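Local coordinates for processed glycerol phosphate lipoteichoic acid synthase 2 (Bacillus subtilis, PDB 2W8D), which is the processed C-terminal domain of a bacterial lipoteichoic acid synthase, a magnesium-binding member of the sulfatase family within the alkaline phosphatase clan, at residues Leu42-Ile47 and Leu287-Phe293; Glu55-Leu60 and Ala228-Asp232; Phe76-Gly80 and Ile344-Asn348. All blocks are in the same frame, centred on the assembly; numbering follows the deposited sequence.

Interaction 1 (Leu42-Ile47 and Leu287-Phe293)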
ATOM      1  N   LEU A  42       6.930  -3.443   6.589  1.00 17.29           N
ATOM      2  CA  LEU A  42       6.525  -4.826   6.867  1.00 17.65           C
ATOM      3  C   LEU A  42       6.486  -5.715   5.609  1.00 17.84           C
ATOM      4  O   LEU A  42       5.738  -5.449   4.662  1.00 18.84           O
ATOM      5  CB  LEU A  42       5.173  -4.833   7.570  1.00 16.83           C
ATOM      6  CG  LEU A  42       4.853  -6.213   8.156  1.00 19.38           C
ATOM      7  CD1 LEU A  42       5.790  -6.548   9.324  1.00 18.50           C
ATOM      8  CD2 LEU A  42       3.383  -6.322   8.565  1.00 18.32           C
ATOM      9  N   GLN A  43       7.298  -6.761   5.598  1.00 17.30           N
ATOM     10  CA  GLN A  43       7.408  -7.672   4.418  1.00 16.28           C
ATOM     11  C   GLN A  43       6.632  -8.958   4.703  1.00 15.94           C
ATOM     12  O   GLN A  43       6.500  -9.364   5.848  1.00 14.08           O
ATOM     13  CB  GLN A  43       8.886  -7.994   4.106  1.00 15.17           C
ATOM     14  CG  GLN A  43       9.695  -6.759   3.664  1.00 15.92           C
ATOM     15  CD  GLN A  43      11.204  -6.973   3.592  1.00 18.32           C
ATOM     16  OE1 GLN A  43      11.707  -7.807   2.807  1.00 18.28           O
ATOM     17  NE2 GLN A  43      11.940  -6.199   4.381  1.00 13.03           N
ATOM     18  N   SER A  44       6.173  -9.612   3.646  1.00 16.34           N
ATOM     19  CA  SER A  44       5.367 -10.811   3.752  1.00 16.42           C
ATOM     20  C   SER A  44       6.091 -11.987   4.409  1.00 16.44           C
ATOM     21  O   SER A  44       5.430 -12.839   4.969  1.00 16.67           O
ATOM     22  CB  SER A  44       4.851 -11.238   2.366  1.00 16.59           C
ATOM     23  OG  SER A  44       3.859 -10.334   1.854  1.00 17.51           O
ATOM     24  N   PHE A  45       7.422 -12.058   4.342  1.00 15.84           N
ATOM     25  CA  PHE A  45       8.111 -13.185   4.992  1.00 15.80           C
ATOM     26  C   PHE A  45       7.838 -13.286   6.496  1.00 15.61           C
ATOM     27  O   PHE A  45       7.925 -14.372   7.059  1.00 16.55           O
ATOM     28  CB  PHE A  45       9.624 -13.226   4.708  1.00 15.06           C
ATOM     29  CG  PHE A  45      10.431 -12.279   5.547  1.00 14.43           C
ATOM     30  CD1 PHE A  45      10.926 -12.669   6.771  1.00 14.73           C
ATOM     31  CD2 PHE A  45      10.706 -10.997   5.101  1.00 13.88           C
ATOM     32  CE1 PHE A  45      11.670 -11.763   7.556  1.00 17.09           C
ATOM     33  CE2 PHE A  45      11.457 -10.122   5.852  1.00 15.55           C
ATOM     34  CZ  PHE A  45      11.917 -10.494   7.095  1.00 15.05           C
ATOM     35  N   ILE A  46       7.542 -12.153   7.121  1.00 14.95           N
ATOM     36  CA  ILE A  46       7.170 -12.069   8.523  1.00 15.96           C
ATOM     37  C   ILE A  46       5.887 -12.822   8.892  1.00 15.36           C
ATOM     38  O   ILE A  46       5.752 -13.294  10.026  1.00 14.25           O
ATOM     39  CB  ILE A  46       7.028 -10.592   8.963  1.00 16.47           C
ATOM     40  CG1 ILE A  46       8.424 -10.055   9.261  1.00 20.47           C
ATOM     41  CG2 ILE A  46       6.325 -10.483  10.222  1.00 16.01           C
ATOM     42  CD1 ILE A  46       9.231 -10.981  10.235  1.00 20.90           C
ATOM     43  N   ILE A  47       4.958 -12.914   7.942  1.00 15.39           N
ATOM     44  CA  ILE A  47       3.696 -13.610   8.154  1.00 16.54           C
ATOM     45  C   ILE A  47       3.981 -15.092   8.372  1.00 17.20           C
ATOM     46  O   ILE A  47       4.647 -15.744   7.553  1.00 18.79           O
ATOM     47  CB  ILE A  47       2.717 -13.370   6.984  1.00 15.98           C
ATOM     48  CG1 ILE A  47       2.371 -11.886   6.846  1.00 18.00           C
ATOM     49  CG2 ILE A  47       1.432 -14.143   7.183  1.00 17.57           C
ATOM     50  CD1 ILE A  47       1.904 -11.189   8.139  1.00 16.35           C
ATOM     51  N   LEU A 287      11.521 -11.452  -1.938  1.00 16.20           N
ATOM     52  CA  LEU A 287      11.353 -10.775  -0.642  1.00 16.37           C
ATOM     53  C   LEU A 287      10.652  -9.400  -0.734  1.00 16.88           C
ATOM     54  O   LEU A 287      10.506  -8.714   0.273  1.00 16.89           O
ATOM     55  CB  LEU A 287      12.706 -10.634   0.077  1.00 16.06           C
ATOM     56  CG  LEU A 287      13.175 -11.978   0.668  1.00 16.32           C
ATOM     57  CD1 LEU A 287      14.695 -12.004   0.878  1.00 14.34           C
ATOM     58  CD2 LEU A 287      12.378 -12.327   1.951  1.00 15.26           C
ATOM     59  N   GLN A 288      10.289  -8.986  -1.948  1.00 16.77           N
ATOM     60  CA  GLN A 288       9.567  -7.736  -2.148  1.00 16.61           C
ATOM     61  C   GLN A 288       8.062  -7.952  -1.998  1.00 17.01           C
ATOM     62  O   GLN A 288       7.305  -7.011  -2.154  1.00 17.26           O
ATOM     63  CB  GLN A 288       9.907  -7.102  -3.507  1.00 16.15           C
ATOM     64  CG  GLN A 288      11.438  -6.846  -3.733  1.00 15.45           C
ATOM     65  CD  GLN A 288      12.129  -6.156  -2.563  1.00 18.92           C
ATOM     66  OE1 GLN A 288      11.789  -5.014  -2.219  1.00 21.77           O
ATOM     67  NE2 GLN A 288      13.089  -6.841  -1.931  1.00 16.66           N
ATOM     68  N   ARG A 289       7.626  -9.196  -1.709  1.00 16.08           N
ATOM     69  CA  ARG A 289       6.250  -9.401  -1.285  1.00 15.22           C
ATOM     70  C   ARG A 289       6.007  -8.587   0.009  1.00 15.33           C
ATOM     71  O   ARG A 289       6.794  -8.672   0.965  1.00 14.88           O
ATOM     72  CB  ARG A 289       5.956 -10.892  -1.057  1.00 15.28           C
ATOM     73  CG  ARG A 289       5.634 -11.693  -2.330  1.00 13.74           C
ATOM     74  CD  ARG A 289       5.575 -13.188  -2.039  1.00 12.21           C
ATOM     75  NE  ARG A 289       5.365 -13.962  -3.270  1.00 14.82           N
ATOM     76  CZ  ARG A 289       6.331 -14.326  -4.126  1.00 14.14           C
ATOM     77  NH1 ARG A 289       7.595 -13.996  -3.906  1.00 13.03           N
ATOM     78  NH2 ARG A 289       6.035 -15.026  -5.211  1.00 14.78           N
ATOM     79  N   VAL A 290       4.955  -7.773  -0.004  1.00 14.79           N
ATOM     80  CA  VAL A 290       4.397  -7.155   1.205  1.00 14.74           C
ATOM     81  C   VAL A 290       2.942  -7.619   1.427  1.00 14.62           C
ATOM     82  O   VAL A 290       2.200  -7.866   0.467  1.00 13.84           O
ATOM     83  CB  VAL A 290       4.478  -5.603   1.196  1.00 13.94           C
ATOM     84  CG1 VAL A 290       5.955  -5.133   1.017  1.00 13.23           C
ATOM     85  CG2 VAL A 290       3.627  -5.032   0.096  1.00 15.42           C
ATOM     86  N   PRO A 291       2.540  -7.756   2.699  1.00 14.64           N
ATOM     87  CA  PRO A 291       1.191  -8.266   2.930  1.00 15.14           C
ATOM     88  C   PRO A 291       0.134  -7.236   2.559  1.00 15.45           C
ATOM     89  O   PRO A 291       0.408  -6.034   2.606  1.00 15.59           O
ATOM     90  CB  PRO A 291       1.155  -8.579   4.430  1.00 15.63           C
ATOM     91  CG  PRO A 291       2.267  -7.769   5.046  1.00 16.03           C
ATOM     92  CD  PRO A 291       3.264  -7.410   3.931  1.00 14.06           C
ATOM     93  N   LEU A 292      -1.025  -7.727   2.116  1.00 14.64           N
ATOM     94  CA  LEU A 292      -2.177  -6.914   1.833  1.00 14.89           C
ATOM     95  C   LEU A 292      -3.341  -7.648   2.458  1.00 14.95           C
ATOM     96  O   LEU A 292      -3.523  -8.826   2.188  1.00 14.74           O
ATOM     97  CB  LEU A 292      -2.404  -6.751   0.332  1.00 13.83           C
ATOM     98  CG  LEU A 292      -3.765  -6.094   0.020  1.00 13.52           C
ATOM     99  CD1 LEU A 292      -3.908  -4.612   0.513  1.00 10.65           C
ATOM    100  CD2 LEU A 292      -4.083  -6.161  -1.476  1.00 10.62           C
ATOM    101  N   PHE A 293      -4.094  -6.960   3.304  1.00 15.14           N
ATOM    102  CA  PHE A 293      -5.283  -7.530   3.957  1.00 15.80           C
ATOM    103  C   PHE A 293      -6.462  -6.625   3.601  1.00 15.87           C
ATOM    104  O   PHE A 293      -6.305  -5.406   3.599  1.00 16.38           O
ATOM    105  CB  PHE A 293      -5.137  -7.517   5.493  1.00 15.77           C
ATOM    106  CG  PHE A 293      -4.052  -8.393   6.014  1.00 16.23           C
ATOM    107  CD1 PHE A 293      -4.315  -9.704   6.352  1.00 17.79           C
ATOM    108  CD2 PHE A 293      -2.751  -7.908   6.178  1.00 15.68           C
ATOM    109  CE1 PHE A 293      -3.295 -10.544   6.841  1.00 16.52           C
ATOM    110  CE2 PHE A 293      -1.755  -8.730   6.681  1.00 16.54           C
ATOM    111  CZ  PHE A 293      -2.038 -10.060   7.011  1.00 13.82           C
TER
HETATM  112  O   HOH W   1       2.226 -10.435  -0.207  1.00 18.03           O
HETATM  113  O   HOH W   2       8.672 -10.893   2.127  1.00 15.73           O
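Ser44 meets Arg289 through one straight backbone bond: Ser44 N donates to Arg289 O at 2.9 Å, with an angle of 177° at the hydrogen. A water adds to the grip on that carbonyl, accepting from Phe45 N and donating to Arg289 O, while another bridges Ser44 OG and Val290 O. Beside these polar links, Pro291 packs at right angles to Leu42, whose CG, turned anti to the backbone nitrogen (chi1 -167°), places CD2 4.0 Å from Pro291 CG; the Pro291 CD methylene rests 3.2 Å from Leu42 O. Further along, Ile47 CD1 reaches the edge of the Phe293 ring, 4.3 Å from its CZ. At the opposite end, Leu287 CD2 approaches Phe45 CD2 at 3.8 Å.

Further bonds hold the neighbouring groups. Gln43 N donates to Tyr224 OH, Asn74 OD1 holds Arg289 NE, and Tyr71 stacks on the Phe293 ring. Ser44 to Ile46 form a short 3-10 turn, evidenced by Ile46 N bonding to Gln43 O. The whole joins the loop after strand 33-39, which leads on from metal ligand Glu40, to the approach of strand 292-296, at the magnesium-bearing end of the central sheet of the alkaline phosphatase-like fold.

Interaction 2 (Glu55-Leu60 and Ala228-Asp232)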
ATOM      1  N   GLU A  55       5.262 -16.653  17.675  1.00 18.00           N
ATOM      2  CA  GLU A  55       4.928 -15.945  16.452  1.00 16.89           C
ATOM      3  C   GLU A  55       5.294 -14.478  16.561  1.00 16.42           C
ATOM      4  O   GLU A  55       5.172 -13.870  17.620  1.00 16.15           O
ATOM      5  CB  GLU A  55       3.455 -16.101  16.157  1.00 17.20           C
ATOM      6  CG  GLU A  55       3.029 -17.541  15.894  1.00 19.30           C
ATOM      7  CD  GLU A  55       1.530 -17.703  15.918  1.00 22.32           C
ATOM      8  OE1 GLU A  55       0.839 -16.969  15.178  1.00 21.96           O
ATOM      9  OE2 GLU A  55       1.039 -18.564  16.689  1.00 27.03           O
ATOM     10  N   VAL A  56       5.756 -13.914  15.450  1.00 16.04           N
ATOM     11  CA  VAL A  56       6.195 -12.541  15.409  1.00 14.36           C
ATOM     12  C   VAL A  56       4.973 -11.674  15.207  1.00 14.40           C
ATOM     13  O   VAL A  56       4.809 -10.665  15.889  1.00 14.57           O
ATOM     14  CB  VAL A  56       7.215 -12.280  14.256  1.00 14.50           C
ATOM     15  CG1 VAL A  56       7.539 -10.775  14.174  1.00 12.59           C
ATOM     16  CG2 VAL A  56       8.486 -13.101  14.446  1.00 13.09           C
ATOM     17  N   THR A  57       4.109 -12.037  14.265  1.00 14.53           N
ATOM     18  CA  THR A  57       2.893 -11.221  14.045  1.00 14.48           C
ATOM     19  C   THR A  57       1.551 -11.993  14.288  1.00 14.32           C
ATOM     20  O   THR A  57       0.767 -12.202  13.348  1.00 14.42           O
ATOM     21  CB  THR A  57       2.937 -10.531  12.665  1.00 14.83           C
ATOM     22  OG1 THR A  57       3.086 -11.516  11.640  1.00 16.26           O
ATOM     23  CG2 THR A  57       4.136  -9.575  12.570  1.00 14.29           C
ATOM     24  N   PRO A  58       1.295 -12.436  15.548  1.00 13.19           N
ATOM     25  CA  PRO A  58       0.137 -13.321  15.773  1.00 13.82           C
ATOM     26  C   PRO A  58      -1.235 -12.755  15.360  1.00 14.44           C
ATOM     27  O   PRO A  58      -2.108 -13.528  14.930  1.00 14.33           O
ATOM     28  CB  PRO A  58       0.158 -13.587  17.310  1.00 13.47           C
ATOM     29  CG  PRO A  58       0.932 -12.426  17.906  1.00 12.15           C
ATOM     30  CD  PRO A  58       2.031 -12.194  16.802  1.00 13.18           C
ATOM     31  N   PHE A  59      -1.458 -11.447  15.490  1.00 14.48           N
ATOM     32  CA  PHE A  59      -2.752 -10.921  15.022  1.00 14.80           C
ATOM     33  C   PHE A  59      -2.905 -10.997  13.505  1.00 14.47           C
ATOM     34  O   PHE A  59      -3.946 -11.429  12.994  1.00 13.99           O
ATOM     35  CB  PHE A  59      -3.025  -9.488  15.493  1.00 15.41           C
ATOM     36  CG  PHE A  59      -4.460  -9.084  15.343  1.00 15.20           C
ATOM     37  CD1 PHE A  59      -5.446  -9.661  16.166  1.00 16.79           C
ATOM     38  CD2 PHE A  59      -4.836  -8.172  14.351  1.00 14.16           C
ATOM     39  CE1 PHE A  59      -6.811  -9.288  16.065  1.00 17.04           C
ATOM     40  CE2 PHE A  59      -6.172  -7.794  14.205  1.00 15.79           C
ATOM     41  CZ  PHE A  59      -7.186  -8.347  15.088  1.00 16.09           C
ATOM     42  N   LEU A  60      -1.852 -10.589  12.804  1.00 14.61           N
ATOM     43  CA  LEU A  60      -1.857 -10.542  11.345  1.00 14.94           C
ATOM     44  C   LEU A  60      -1.975 -11.959  10.823  1.00 15.90           C
ATOM     45  O   LEU A  60      -2.724 -12.203   9.876  1.00 17.33           O
ATOM     46  CB  LEU A  60      -0.622  -9.805  10.806  1.00 13.34           C
ATOM     47  CG  LEU A  60      -0.626  -8.288  11.155  1.00 14.98           C
ATOM     48  CD1 LEU A  60       0.629  -7.520  10.643  1.00 12.37           C
ATOM     49  CD2 LEU A  60      -1.889  -7.528  10.722  1.00 14.08           C
ATOM     50  N   ALA A 228       8.344  -5.307  14.644  1.00 14.23           N
ATOM     51  CA  ALA A 228       7.233  -5.921  13.911  1.00 13.74           C
ATOM     52  C   ALA A 228       6.178  -6.470  14.912  1.00 13.58           C
ATOM     53  O   ALA A 228       4.979  -6.321  14.699  1.00 13.76           O
ATOM     54  CB  ALA A 228       7.722  -7.030  12.985  1.00 11.81           C
ATOM     55  N   HIS A 229       6.640  -7.093  15.984  1.00 12.89           N
ATOM     56  CA  HIS A 229       5.759  -7.660  17.006  1.00 13.81           C
ATOM     57  C   HIS A 229       4.984  -6.514  17.646  1.00 14.36           C
ATOM     58  O   HIS A 229       3.793  -6.626  17.815  1.00 14.99           O
ATOM     59  CB  HIS A 229       6.575  -8.463  18.046  1.00 13.38           C
ATOM     60  CG  HIS A 229       5.753  -9.154  19.103  1.00 13.68           C
ATOM     61  ND1 HIS A 229       5.027 -10.301  18.862  1.00 13.25           N
ATOM     62  CD2 HIS A 229       5.580  -8.878  20.420  1.00 12.24           C
ATOM     63  CE1 HIS A 229       4.439 -10.696  19.981  1.00 11.48           C
ATOM     64  NE2 HIS A 229       4.765  -9.852  20.940  1.00  9.84           N
ATOM     65  N   TYR A 230       5.655  -5.393  17.928  1.00 14.82           N
ATOM     66  CA  TYR A 230       4.994  -4.208  18.449  1.00 14.98           C
ATOM     67  C   TYR A 230       3.890  -3.663  17.489  1.00 15.72           C
ATOM     68  O   TYR A 230       2.755  -3.337  17.932  1.00 16.58           O
ATOM     69  CB  TYR A 230       6.035  -3.130  18.829  1.00 15.02           C
ATOM     70  CG  TYR A 230       5.424  -1.845  19.357  1.00 13.76           C
ATOM     71  CD1 TYR A 230       5.147  -1.685  20.718  1.00 13.97           C
ATOM     72  CD2 TYR A 230       5.078  -0.810  18.486  1.00 12.27           C
ATOM     73  CE1 TYR A 230       4.567  -0.518  21.199  1.00 12.91           C
ATOM     74  CE2 TYR A 230       4.510   0.344  18.937  1.00 13.54           C
ATOM     75  CZ  TYR A 230       4.242   0.479  20.302  1.00 13.34           C
ATOM     76  OH  TYR A 230       3.679   1.620  20.750  1.00 13.78           O
ATOM     77  N   LEU A 231       4.224  -3.546  16.205  1.00 15.60           N
ATOM     78  CA  LEU A 231       3.267  -3.177  15.152  1.00 15.25           C
ATOM     79  C   LEU A 231       2.027  -4.095  15.209  1.00 15.26           C
ATOM     80  O   LEU A 231       0.895  -3.626  15.166  1.00 14.86           O
ATOM     81  CB  LEU A 231       3.928  -3.257  13.759  1.00 13.44           C
ATOM     82  CG  LEU A 231       3.077  -2.821  12.546  1.00 14.10           C
ATOM     83  CD1 LEU A 231       2.274  -1.524  12.796  1.00 11.58           C
ATOM     84  CD2 LEU A 231       3.896  -2.628  11.273  1.00 11.85           C
ATOM     85  N   ASP A 232       2.266  -5.391  15.316  1.00 15.08           N
ATOM     86  CA  ASP A 232       1.189  -6.362  15.368  1.00 16.57           C
ATOM     87  C   ASP A 232       0.239  -6.169  16.573  1.00 15.79           C
ATOM     88  O   ASP A 232      -0.963  -6.253  16.425  1.00 15.65           O
ATOM     89  CB  ASP A 232       1.764  -7.762  15.381  1.00 16.79           C
ATOM     90  CG  ASP A 232       0.705  -8.826  15.249  1.00 20.10           C
ATOM     91  OD1 ASP A 232       0.232  -8.987  14.094  1.00 22.38           O
ATOM     92  OD2 ASP A 232       0.372  -9.505  16.275  1.00 21.31           O
TER
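The loop entering helix 58-65 runs against helix 219-244 with the CA atoms of Val56 and His229 5.2 Å apart and those of Thr57 and Asp232 5.3 Å apart. Asp232 carries the contact. Its carboxylate receives two consecutive backbone N-H groups from the first turn of helix 58-65: Phe59 N gives to OD2 of Asp232 at 2.8 Å, and Leu60 N gives to OD1 of Asp232 at 2.9 Å. Angles of 166° and 155° at the hydrogens show the first to be the straighter bond, and each oxygen uses its syn lone pair. In Asp232, CG anti to the backbone N (chi1 -172°) brings the carboxylate to that turn; two bonds, one to each oxygen, restrict its rotation. The negative charge would probably also interact favourably with the positive end of the helix dipole. Thr57 crosses this side chain at about a right angle, its CB 3.4 Å from Asp232 OD1.

One turn earlier, His229 ND1 donates to Val56 O at 3.0 Å, the acceptor lying close to the imidazole plane. Phe211 stacks on this ring. Val56 CG1 touches Ala228 CB at 3.9 Å, an apolar contact alongside the polar ones. Thr57 is the N-cap residue by position, yet its side chain makes no capping bond; the first-turn N-H groups are instead taken up by a carboxylate from helix 219-244, joining two helices of the sulfatase-family domain.

Interaction 3 (Phe76-Gly80 and Ile344-Asn348); sequences FHQTG and IPFRN
Gln78 reaches across to Pro345 with the one direct hydrogen bond between the segments: NE2 of Gln78 donates to O of Pro345 at 2.8 Å, with 161° at the hydrogen. The acceptor lies close to the amide plane, and the donor is slightly tilted from the carbonyl plane. An extended chain beyond CG (chi2 172°) carries the amide that far, and its other end is fixed as well, since Gln78 OE1 accepts from Val311 N; NE2 also makes a weak bond to Tyr96 OH. This is the close-packed part. The same NE2 lies 3.6 Å from Ile344 CG2, where the two side chains cross at about a right angle, and 3.8 Å from the CD methylene of Pro345. Next to it the rings of Phe76 and Phe346 pass obliquely: Phe76 CD1 comes to the edge of the Phe346 ring, 4.0 Å from CZ, so the pair is not a face-to-face stack. Ile352 touches both rings.

Toward Gly80 the contact is looser and partly water-mediated. A single water bridges the backbones, donating to Thr79 O and accepting from Arg347 N at 2.9 Å. Here Arg347 touches through CB, 3.5 Å from Gln78 O; its bent chain then leads the guanidinium away to a salt bridge with Asp393. The contact joins the loop leading from strand 70-76 toward the metal-binding Thr84, seen here as phosphothreonine, to an edge strand of the small antiparallel sheet, the packing of a C-terminal subdomain against the magnesium-site side of an alkaline phosphatase-like domain.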
ATOM      1  N   PHE A  76       3.014  -7.258  -4.288  1.00 13.66           N
ATOM      2  CA  PHE A  76       4.321  -6.657  -4.295  1.00 13.75           C
ATOM      3  C   PHE A  76       4.248  -5.131  -4.148  1.00 13.76           C
ATOM      4  O   PHE A  76       3.422  -4.472  -4.793  1.00 13.34           O
ATOM      5  CB  PHE A  76       5.048  -7.034  -5.610  1.00 13.59           C
ATOM      6  CG  PHE A  76       5.342  -8.519  -5.735  1.00 14.88           C
ATOM      7  CD1 PHE A  76       6.621  -9.020  -5.453  1.00 13.94           C
ATOM      8  CD2 PHE A  76       4.338  -9.420  -6.130  1.00 12.30           C
ATOM      9  CE1 PHE A  76       6.895 -10.403  -5.545  1.00 13.25           C
ATOM     10  CE2 PHE A  76       4.606 -10.798  -6.229  1.00 12.50           C
ATOM     11  CZ  PHE A  76       5.884 -11.282  -5.934  1.00 14.89           C
ATOM     12  N   HIS A  77       5.158  -4.553  -3.364  1.00 14.07           N
ATOM     13  CA  HIS A  77       5.298  -3.081  -3.408  1.00 15.31           C
ATOM     14  C   HIS A  77       5.921  -2.651  -4.758  1.00 16.09           C
ATOM     15  O   HIS A  77       6.700  -3.381  -5.351  1.00 15.64           O
ATOM     16  CB  HIS A  77       6.106  -2.551  -2.222  1.00 14.61           C
ATOM     17  CG  HIS A  77       7.583  -2.719  -2.384  1.00 16.69           C
ATOM     18  ND1 HIS A  77       8.377  -1.759  -2.988  1.00 15.99           N
ATOM     19  CD2 HIS A  77       8.411  -3.736  -2.038  1.00 13.56           C
ATOM     20  CE1 HIS A  77       9.629  -2.179  -3.005  1.00 16.24           C
ATOM     21  NE2 HIS A  77       9.674  -3.382  -2.450  1.00 17.02           N
ATOM     22  N   GLN A  78       5.569  -1.469  -5.243  1.00 16.94           N
ATOM     23  CA  GLN A  78       6.113  -1.007  -6.514  1.00 17.46           C
ATOM     24  C   GLN A  78       6.798   0.344  -6.357  1.00 18.01           C
ATOM     25  O   GLN A  78       6.902   1.097  -7.329  1.00 19.12           O
ATOM     26  CB  GLN A  78       4.999  -0.948  -7.574  1.00 17.23           C
ATOM     27  CG  GLN A  78       4.315  -2.316  -7.834  1.00 16.70           C
ATOM     28  CD  GLN A  78       3.119  -2.190  -8.725  1.00 17.91           C
ATOM     29  OE1 GLN A  78       2.115  -1.563  -8.347  1.00 19.22           O
ATOM     30  NE2 GLN A  78       3.210  -2.751  -9.933  1.00 16.39           N
ATOM     31  N   THR A  79       7.276   0.629  -5.147  1.00 17.34           N
ATOM     32  CA  THR A  79       7.845   1.909  -4.796  1.00 18.18           C
ATOM     33  C   THR A  79       9.250   2.116  -5.320  1.00 19.65           C
ATOM     34  O   THR A  79       9.964   1.147  -5.662  1.00 19.36           O
ATOM     35  CB  THR A  79       7.871   2.147  -3.243  1.00 18.47           C
ATOM     36  OG1 THR A  79       8.758   1.217  -2.631  1.00 19.49           O
ATOM     37  CG2 THR A  79       6.453   2.029  -2.605  1.00 16.22           C
ATOM     38  N   GLY A  80       9.625   3.395  -5.403  1.00 20.15           N
ATOM     39  CA  GLY A  80      10.992   3.811  -5.730  1.00 20.82           C
ATOM     40  C   GLY A  80      11.510   4.682  -4.580  1.00 21.41           C
ATOM     41  O   GLY A  80      11.284   4.384  -3.367  1.00 22.22           O
ATOM     42  N   ILE A 344       3.621  -8.213 -12.990  1.00 20.06           N
ATOM     43  CA  ILE A 344       3.653  -7.094 -12.050  1.00 18.92           C
ATOM     44  C   ILE A 344       4.899  -6.262 -12.264  1.00 19.42           C
ATOM     45  O   ILE A 344       5.997  -6.715 -11.982  1.00 19.91           O
ATOM     46  CB  ILE A 344       3.562  -7.546 -10.563  1.00 19.12           C
ATOM     47  CG1 ILE A 344       2.468  -8.619 -10.330  1.00 17.95           C
ATOM     48  CG2 ILE A 344       3.296  -6.367  -9.651  1.00 17.02           C
ATOM     49  CD1 ILE A 344       1.106  -8.235 -10.824  1.00 17.36           C
ATOM     50  N   PRO A 345       4.744  -5.034 -12.779  1.00 19.63           N
ATOM     51  CA  PRO A 345       5.957  -4.205 -12.909  1.00 19.91           C
ATOM     52  C   PRO A 345       6.511  -3.788 -11.565  1.00 19.82           C
ATOM     53  O   PRO A 345       5.744  -3.591 -10.599  1.00 20.37           O
ATOM     54  CB  PRO A 345       5.472  -2.943 -13.633  1.00 18.98           C
ATOM     55  CG  PRO A 345       4.161  -3.283 -14.212  1.00 19.61           C
ATOM     56  CD  PRO A 345       3.556  -4.395 -13.380  1.00 19.29           C
ATOM     57  N   PHE A 346       7.834  -3.652 -11.538  1.00 19.63           N
ATOM     58  CA  PHE A 346       8.579  -2.909 -10.521  1.00 19.18           C
ATOM     59  C   PHE A 346       8.935  -1.542 -11.090  1.00 18.72           C
ATOM     60  O   PHE A 346       9.057  -1.377 -12.315  1.00 18.50           O
ATOM     61  CB  PHE A 346       9.879  -3.644 -10.198  1.00 19.39           C
ATOM     62  CG  PHE A 346       9.698  -4.857  -9.357  1.00 21.30           C
ATOM     63  CD1 PHE A 346       8.427  -5.357  -9.080  1.00 24.90           C
ATOM     64  CD2 PHE A 346      10.815  -5.522  -8.834  1.00 23.36           C
ATOM     65  CE1 PHE A 346       8.250  -6.530  -8.289  1.00 24.95           C
ATOM     66  CE2 PHE A 346      10.661  -6.674  -8.047  1.00 24.62           C
ATOM     67  CZ  PHE A 346       9.365  -7.171  -7.766  1.00 24.90           C
ATOM     68  N   ARG A 347       9.109  -0.545 -10.229  1.00 18.58           N
ATOM     69  CA  ARG A 347       9.423   0.801 -10.727  1.00 18.59           C
ATOM     70  C   ARG A 347      10.685   0.850 -11.657  1.00 19.15           C
ATOM     71  O   ARG A 347      10.735   1.621 -12.611  1.00 18.66           O
ATOM     72  CB  ARG A 347       9.537   1.829  -9.566  1.00 18.17           C
ATOM     73  CG  ARG A 347       9.552   3.294 -10.035  1.00 16.17           C
ATOM     74  CD  ARG A 347       9.314   3.279 -11.550  1.00 19.88           C
ATOM     75  NE  ARG A 347       8.412   4.298 -11.958  1.00 20.74           N
ATOM     76  CZ  ARG A 347       8.204   4.686 -13.197  1.00 19.43           C
ATOM     77  NH1 ARG A 347       8.836   4.121 -14.216  1.00 19.25           N
ATOM     78  NH2 ARG A 347       7.359   5.681 -13.387  1.00 18.64           N
ATOM     79  N   ASN A 348      11.699   0.044 -11.382  1.00 19.07           N
ATOM     80  CA  ASN A 348      12.905   0.163 -12.170  1.00 20.13           C
ATOM     81  C   ASN A 348      12.827  -0.640 -13.490  1.00 20.49           C
ATOM     82  O   ASN A 348      13.804  -0.713 -14.214  1.00 20.75           O
ATOM     83  CB  ASN A 348      14.126  -0.256 -11.352  1.00 19.50           C
ATOM     84  CG  ASN A 348      14.122  -1.751 -11.049  1.00 20.94           C
ATOM     85  OD1 ASN A 348      13.182  -2.472 -11.440  1.00 19.24           O
ATOM     86  ND2 ASN A 348      15.159  -2.223 -10.347  1.00 16.83           N
TER
HETATM   87  O   HOH W   3       9.540  -0.947  -7.430  1.00 18.46           O

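How the interactions relate
Interactions 1 and 2 lie on the same side of the chain centre, about 12 Å apart between centres, and touch directly: Leu60 of helix 58-65 packs on Leu42, and Thr57 on Ile46. Interaction 3 lies about 14 Å from interaction 1 and about 25 Å from interaction 2, again between centres. It meets interaction 1 through a probable hydrogen bond between Gln288 and His77, and both adjoin strand 70-76, which pairs with strand 292-296. Along the chain, interaction 2 is nested inside the loop closed by interaction 1, whereas interaction 3 crosses both. Interaction 1 thus lies between a helical flank and the smaller sheet, linking distant sequence around the magnesium end of the main sheet.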